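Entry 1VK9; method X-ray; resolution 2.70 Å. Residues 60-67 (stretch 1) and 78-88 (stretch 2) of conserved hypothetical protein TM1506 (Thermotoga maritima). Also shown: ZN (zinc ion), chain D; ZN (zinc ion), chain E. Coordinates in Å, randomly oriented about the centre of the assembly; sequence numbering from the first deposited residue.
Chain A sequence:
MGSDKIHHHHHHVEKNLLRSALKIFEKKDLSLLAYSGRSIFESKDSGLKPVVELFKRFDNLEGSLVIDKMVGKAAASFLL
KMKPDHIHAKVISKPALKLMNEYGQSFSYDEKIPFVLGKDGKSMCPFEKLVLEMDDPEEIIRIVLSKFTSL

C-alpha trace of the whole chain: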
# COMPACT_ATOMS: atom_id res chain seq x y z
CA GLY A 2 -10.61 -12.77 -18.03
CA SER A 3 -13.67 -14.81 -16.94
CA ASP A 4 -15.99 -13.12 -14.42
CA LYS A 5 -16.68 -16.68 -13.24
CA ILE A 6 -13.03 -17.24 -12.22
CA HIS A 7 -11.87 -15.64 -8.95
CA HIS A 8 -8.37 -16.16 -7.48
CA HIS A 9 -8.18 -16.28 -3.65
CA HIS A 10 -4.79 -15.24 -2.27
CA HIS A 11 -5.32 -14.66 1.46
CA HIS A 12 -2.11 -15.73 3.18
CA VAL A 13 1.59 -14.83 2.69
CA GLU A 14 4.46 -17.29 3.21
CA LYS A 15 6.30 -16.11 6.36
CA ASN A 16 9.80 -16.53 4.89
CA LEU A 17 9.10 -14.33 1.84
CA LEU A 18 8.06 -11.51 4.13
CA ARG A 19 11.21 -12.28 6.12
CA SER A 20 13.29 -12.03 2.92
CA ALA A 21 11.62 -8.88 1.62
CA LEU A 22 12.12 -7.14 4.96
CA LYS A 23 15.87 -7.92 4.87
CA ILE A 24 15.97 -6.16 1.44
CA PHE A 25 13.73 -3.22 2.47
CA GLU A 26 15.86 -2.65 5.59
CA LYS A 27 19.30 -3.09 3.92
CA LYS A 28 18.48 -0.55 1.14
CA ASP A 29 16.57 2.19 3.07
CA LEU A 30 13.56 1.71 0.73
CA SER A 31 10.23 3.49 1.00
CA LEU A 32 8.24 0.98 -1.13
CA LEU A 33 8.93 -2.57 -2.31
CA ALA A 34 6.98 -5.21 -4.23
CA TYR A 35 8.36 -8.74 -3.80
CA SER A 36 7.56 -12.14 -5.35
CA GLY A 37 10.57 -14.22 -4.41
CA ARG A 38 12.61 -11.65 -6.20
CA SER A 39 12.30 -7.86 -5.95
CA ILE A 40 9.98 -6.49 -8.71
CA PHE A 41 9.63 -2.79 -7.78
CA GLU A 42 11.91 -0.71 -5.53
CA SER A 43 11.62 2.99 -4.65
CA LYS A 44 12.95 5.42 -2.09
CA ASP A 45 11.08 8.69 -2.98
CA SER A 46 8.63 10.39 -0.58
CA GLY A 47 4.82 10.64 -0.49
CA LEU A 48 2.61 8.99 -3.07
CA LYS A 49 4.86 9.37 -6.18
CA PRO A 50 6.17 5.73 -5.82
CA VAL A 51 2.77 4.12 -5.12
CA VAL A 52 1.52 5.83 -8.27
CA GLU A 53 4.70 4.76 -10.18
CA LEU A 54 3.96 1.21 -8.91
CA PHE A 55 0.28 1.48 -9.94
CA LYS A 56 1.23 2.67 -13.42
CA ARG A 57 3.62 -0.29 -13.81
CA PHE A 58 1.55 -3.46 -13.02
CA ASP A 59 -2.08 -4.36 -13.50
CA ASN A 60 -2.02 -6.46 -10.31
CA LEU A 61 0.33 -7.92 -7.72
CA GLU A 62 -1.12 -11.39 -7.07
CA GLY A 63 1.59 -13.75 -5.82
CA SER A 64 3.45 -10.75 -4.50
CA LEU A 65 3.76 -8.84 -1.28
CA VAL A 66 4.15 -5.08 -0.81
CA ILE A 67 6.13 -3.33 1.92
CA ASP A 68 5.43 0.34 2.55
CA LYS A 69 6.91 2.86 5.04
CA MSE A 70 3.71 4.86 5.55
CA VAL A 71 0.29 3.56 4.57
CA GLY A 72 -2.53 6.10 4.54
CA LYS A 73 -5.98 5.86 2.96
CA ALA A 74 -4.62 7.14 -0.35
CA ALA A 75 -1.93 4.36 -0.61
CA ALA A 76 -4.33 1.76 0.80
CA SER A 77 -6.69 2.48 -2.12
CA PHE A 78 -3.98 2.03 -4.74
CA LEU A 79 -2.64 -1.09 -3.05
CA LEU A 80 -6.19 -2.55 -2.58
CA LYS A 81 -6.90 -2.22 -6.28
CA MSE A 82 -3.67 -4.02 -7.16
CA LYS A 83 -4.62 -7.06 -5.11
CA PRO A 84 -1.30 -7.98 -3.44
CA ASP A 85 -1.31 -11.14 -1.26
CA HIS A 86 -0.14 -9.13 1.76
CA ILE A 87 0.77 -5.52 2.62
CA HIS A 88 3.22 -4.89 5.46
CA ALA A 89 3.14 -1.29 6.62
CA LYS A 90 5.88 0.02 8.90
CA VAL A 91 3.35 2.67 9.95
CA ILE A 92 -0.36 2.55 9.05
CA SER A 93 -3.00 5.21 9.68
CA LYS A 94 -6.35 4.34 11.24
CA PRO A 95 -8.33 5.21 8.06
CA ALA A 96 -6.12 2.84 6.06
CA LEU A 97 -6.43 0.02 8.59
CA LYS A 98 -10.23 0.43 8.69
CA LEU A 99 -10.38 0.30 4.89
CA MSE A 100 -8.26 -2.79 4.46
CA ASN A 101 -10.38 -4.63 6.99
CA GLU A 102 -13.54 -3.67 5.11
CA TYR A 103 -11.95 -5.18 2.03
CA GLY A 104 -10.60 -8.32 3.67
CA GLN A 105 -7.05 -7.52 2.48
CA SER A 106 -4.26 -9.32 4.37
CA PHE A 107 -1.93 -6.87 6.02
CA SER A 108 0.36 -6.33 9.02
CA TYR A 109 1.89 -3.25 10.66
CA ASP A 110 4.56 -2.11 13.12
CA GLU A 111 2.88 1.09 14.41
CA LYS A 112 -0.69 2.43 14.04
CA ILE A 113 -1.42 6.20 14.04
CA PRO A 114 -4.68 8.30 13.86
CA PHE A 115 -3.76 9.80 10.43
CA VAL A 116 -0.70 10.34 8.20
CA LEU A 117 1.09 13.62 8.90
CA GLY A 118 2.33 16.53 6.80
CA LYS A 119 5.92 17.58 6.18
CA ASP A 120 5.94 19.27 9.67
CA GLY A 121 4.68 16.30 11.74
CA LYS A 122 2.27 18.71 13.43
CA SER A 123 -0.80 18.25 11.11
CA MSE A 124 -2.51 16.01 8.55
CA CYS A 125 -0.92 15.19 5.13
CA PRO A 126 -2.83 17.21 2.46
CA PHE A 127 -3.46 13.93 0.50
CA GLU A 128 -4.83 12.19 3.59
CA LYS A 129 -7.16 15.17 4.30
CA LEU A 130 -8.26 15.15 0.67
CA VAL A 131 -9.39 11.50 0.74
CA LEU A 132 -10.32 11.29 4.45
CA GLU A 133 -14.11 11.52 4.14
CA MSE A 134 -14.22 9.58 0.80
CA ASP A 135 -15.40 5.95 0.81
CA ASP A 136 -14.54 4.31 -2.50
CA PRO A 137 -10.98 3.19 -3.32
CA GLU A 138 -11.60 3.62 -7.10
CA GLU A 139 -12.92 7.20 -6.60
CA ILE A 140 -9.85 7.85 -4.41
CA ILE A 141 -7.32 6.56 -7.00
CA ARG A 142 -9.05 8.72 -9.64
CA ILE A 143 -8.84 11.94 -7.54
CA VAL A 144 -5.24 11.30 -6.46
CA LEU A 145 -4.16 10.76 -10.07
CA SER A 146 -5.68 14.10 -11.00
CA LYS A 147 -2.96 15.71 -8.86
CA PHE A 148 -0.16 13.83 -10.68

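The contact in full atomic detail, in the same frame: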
# COMPACT_ATOMS: atom_id res chain seq x y z
N ASN A 60 -1.76 -5.88 -11.64
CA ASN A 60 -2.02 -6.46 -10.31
C ASN A 60 -0.75 -7.08 -9.73
O ASN A 60 0.25 -7.27 -10.43
CB ASN A 60 -3.16 -7.47 -10.35
CG ASN A 60 -2.77 -8.78 -11.06
OD1 ASN A 60 -2.10 -9.63 -10.49
ND2 ASN A 60 -3.19 -8.94 -12.31
N LEU A 61 -0.82 -7.43 -8.45
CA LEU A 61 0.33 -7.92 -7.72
C LEU A 61 -0.00 -9.22 -7.01
O LEU A 61 0.52 -9.47 -5.92
CB LEU A 61 0.77 -6.87 -6.69
CG LEU A 61 1.50 -5.64 -7.22
CD1 LEU A 61 1.64 -4.63 -6.10
CD2 LEU A 61 2.85 -6.03 -7.75
N GLU A 62 -0.86 -10.05 -7.61
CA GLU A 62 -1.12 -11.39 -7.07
C GLU A 62 0.14 -12.26 -7.06
O GLU A 62 0.89 -12.29 -8.05
CB GLU A 62 -2.19 -12.11 -7.86
CG GLU A 62 -3.56 -11.48 -7.73
CD GLU A 62 -4.64 -12.24 -8.49
OE1 GLU A 62 -4.39 -13.39 -9.01
OE2 GLU A 62 -5.75 -11.65 -8.54
N GLY A 63 0.37 -12.98 -5.96
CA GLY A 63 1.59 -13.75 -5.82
C GLY A 63 2.71 -12.91 -5.24
O GLY A 63 3.81 -13.39 -5.01
N SER A 64 2.42 -11.64 -4.98
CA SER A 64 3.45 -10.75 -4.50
C SER A 64 3.06 -10.15 -3.18
O SER A 64 1.89 -10.15 -2.82
CB SER A 64 3.72 -9.66 -5.52
OG SER A 64 4.59 -10.16 -6.52
N LEU A 65 4.05 -9.64 -2.46
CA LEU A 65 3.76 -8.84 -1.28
C LEU A 65 4.32 -7.44 -1.46
O LEU A 65 5.30 -7.24 -2.20
CB LEU A 65 4.30 -9.49 -0.00
CG LEU A 65 5.79 -9.72 0.10
CD1 LEU A 65 6.42 -8.58 0.85
CD2 LEU A 65 6.01 -10.99 0.83
N VAL A 66 3.69 -6.47 -0.79
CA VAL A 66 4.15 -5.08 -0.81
C VAL A 66 4.55 -4.64 0.58
O VAL A 66 3.82 -4.87 1.54
CB VAL A 66 3.04 -4.14 -1.31
CG1 VAL A 66 3.44 -2.67 -1.12
CG2 VAL A 66 2.68 -4.46 -2.77
N ILE A 67 5.72 -4.02 0.70
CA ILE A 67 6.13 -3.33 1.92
C ILE A 67 6.12 -1.82 1.71
O ILE A 67 6.61 -1.32 0.71
CB ILE A 67 7.52 -3.80 2.42
CG1 ILE A 67 7.52 -5.32 2.64
CG2 ILE A 67 7.91 -3.05 3.72
CD1 ILE A 67 8.87 -5.86 3.05
N PHE A 78 -4.78 2.51 -3.62
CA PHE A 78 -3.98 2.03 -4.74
C PHE A 78 -3.62 0.56 -4.53
O PHE A 78 -3.86 -0.29 -5.40
CB PHE A 78 -2.73 2.88 -4.90
CG PHE A 78 -2.98 4.18 -5.61
CD1 PHE A 78 -3.05 4.22 -7.00
CD2 PHE A 78 -3.13 5.35 -4.91
CE1 PHE A 78 -3.29 5.41 -7.65
CE2 PHE A 78 -3.36 6.54 -5.56
CZ PHE A 78 -3.44 6.57 -6.93
N LEU A 79 -3.07 0.26 -3.35
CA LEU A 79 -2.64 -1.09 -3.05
C LEU A 79 -3.84 -2.08 -3.10
O LEU A 79 -3.70 -3.18 -3.64
CB LEU A 79 -1.87 -1.10 -1.73
CG LEU A 79 -0.53 -0.34 -1.71
CD1 LEU A 79 0.09 -0.29 -0.31
CD2 LEU A 79 0.49 -0.90 -2.72
N LEU A 80 -5.01 -1.68 -2.58
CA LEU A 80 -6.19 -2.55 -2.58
C LEU A 80 -6.57 -2.93 -4.00
O LEU A 80 -6.87 -4.11 -4.29
CB LEU A 80 -7.39 -1.89 -1.92
CG LEU A 80 -7.50 -1.97 -0.39
CD1 LEU A 80 -8.84 -1.42 0.05
CD2 LEU A 80 -7.34 -3.37 0.12
N LYS A 81 -6.54 -1.95 -4.90
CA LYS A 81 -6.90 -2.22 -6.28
C LYS A 81 -5.93 -3.21 -6.93
O LYS A 81 -6.33 -4.01 -7.79
CB LYS A 81 -7.01 -0.92 -7.09
CG LYS A 81 -7.29 -1.11 -8.57
CD LYS A 81 -8.67 -1.75 -8.81
CE LYS A 81 -9.60 -0.89 -9.67
NZ LYS A 81 -9.17 -1.10 -11.04
N MSE A 82 -4.67 -3.19 -6.49
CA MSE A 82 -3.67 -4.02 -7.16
C MSE A 82 -3.70 -5.46 -6.69
O MSE A 82 -3.07 -6.32 -7.29
CB MSE A 82 -2.30 -3.42 -7.00
CG MSE A 82 -2.08 -2.23 -7.89
SE MSE A 82 -0.27 -1.54 -7.72
CE MSE A 82 -0.55 -0.53 -6.08
N LYS A 83 -4.43 -5.71 -5.61
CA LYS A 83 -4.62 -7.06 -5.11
C LYS A 83 -3.30 -7.81 -4.77
O LYS A 83 -3.03 -8.90 -5.29
CB LYS A 83 -5.50 -7.83 -6.08
CG LYS A 83 -6.89 -7.21 -6.19
CD LYS A 83 -7.94 -8.15 -6.79
CE LYS A 83 -8.11 -9.39 -5.93
NZ LYS A 83 -9.50 -9.88 -5.90
N PRO A 84 -2.47 -7.23 -3.91
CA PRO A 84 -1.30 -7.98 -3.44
C PRO A 84 -1.76 -9.04 -2.41
O PRO A 84 -2.83 -8.89 -1.84
CB PRO A 84 -0.45 -6.89 -2.78
CG PRO A 84 -1.43 -5.86 -2.34
CD PRO A 84 -2.54 -5.87 -3.33
N ASP A 85 -0.97 -10.09 -2.21
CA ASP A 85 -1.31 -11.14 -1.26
C ASP A 85 -1.28 -10.54 0.16
O ASP A 85 -2.17 -10.81 0.99
CB ASP A 85 -0.33 -12.33 -1.35
CG ASP A 85 -0.33 -13.06 -2.73
OD1 ASP A 85 -1.00 -12.63 -3.71
OD2 ASP A 85 0.35 -14.09 -2.92
N HIS A 86 -0.27 -9.71 0.45
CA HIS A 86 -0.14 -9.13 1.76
C HIS A 86 0.51 -7.75 1.65
O HIS A 86 1.38 -7.56 0.79
CB HIS A 86 0.70 -10.06 2.62
CG HIS A 86 0.88 -9.62 4.04
ND1 HIS A 86 0.05 -10.03 5.06
CD2 HIS A 86 1.84 -8.86 4.62
CE1 HIS A 86 0.47 -9.52 6.20
NE2 HIS A 86 1.56 -8.80 5.97
N ILE A 87 0.09 -6.81 2.50
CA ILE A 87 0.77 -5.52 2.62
C ILE A 87 1.31 -5.43 4.04
O ILE A 87 0.57 -5.62 5.00
CB ILE A 87 -0.21 -4.37 2.37
CG1 ILE A 87 -0.87 -4.51 1.00
CG2 ILE A 87 0.49 -3.02 2.49
CD1 ILE A 87 -2.17 -3.76 0.87
N HIS A 88 2.62 -5.17 4.16
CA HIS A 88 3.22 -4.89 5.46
C HIS A 88 3.56 -3.42 5.50
O HIS A 88 4.35 -2.95 4.70
CB HIS A 88 4.50 -5.70 5.69
CG HIS A 88 5.15 -5.41 7.02
ND1 HIS A 88 4.58 -5.77 8.22
CD2 HIS A 88 6.30 -4.77 7.33
CE1 HIS A 88 5.35 -5.39 9.22
NE2 HIS A 88 6.41 -4.78 8.71
ZN ZN D . -3.97 -15.10 -8.75
ZN ZN E . 8.01 -3.98 9.73
O HOH W 1 9.02 -2.50 8.43

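Side-chain conformation at a strand pairing is best read outward from the backbone, and residues 60-67 and 78-88 of TM1506 make a compact example. Strand 65-67 runs beside strand 86-88 in the same direction, their axes 14° apart. The ladder is typical of parallel strands: one residue, Val66, reaches across with both its amide and its carbonyl. Val66 N donates to His86 O (3.0 Å), and His88 N donates to Val66 O (2.9 Å), so Val66 lies level with Ile87.

This register sets which side chains become neighbours. Val66 and Ile87 point to one face, Ile67 and His88 to the other. With chi1 in the t well, Val66 packs against Leu79 and Pro84: CG1 lies 3.8 Å from Leu79 CD2, and CG2 lies 4.0 Å from Pro84 CB and 4.2 Å from Leu79 CD2. The CA-to-CB bond of Leu79 points sideways to the first stretch, but the end of its m,t side chain comes nearer, which makes the contacts with Val66 possible. On the other face, Ile67 CG2 lies at the edge of the His88 ring. The t rotamer of His88, with chi2 at 68°, accompanies a ring placement in which NE2 binds a zinc ion at 2.1 Å, while ND1 is hydrogen-bonded elsewhere in the structure.

Before the strands, the backbones remain joined by different means. Lys83, with positive phi, is the first residue after the helix to leave helical geometry, and the nearby carbonyl Met82 O accepts from Leu61 N at 2.8 Å. Leu61 points toward the second stretch; its m,t conformation brings CD1 to 4.0 Å from SE of selenomethionine Met82, while its CB lies 4.1 Å from Pro84 CB. These are apolar contacts, made by shape rather than direction.

The type II turn from Leu61 to Ser64, closed by Ser64 N donating to Leu61 O (3.0 Å), offers its backbone to an acid. Asp85 points toward it, and chi1 of -63° with chi2 near 5° brings OD1 to 2.7 Å from Gly63 N, which donates to it. Glycine suits this position because, at phi 88° and psi -2°, a CB would be jammed against the preceding carbonyl oxygen. Asp85 also uses its own amide, donating from N to Ser64 O at 2.9 Å, so side chain and backbone grip the same turn. Glu62 instead points away overall, and its extended chi2 carries OE1 to a second zinc ion at 1.8 Å. Asn60, in the p rotamer, folds OD1 back to accept from Glu62 N at 3.2 Å, bracing the entry to the turn.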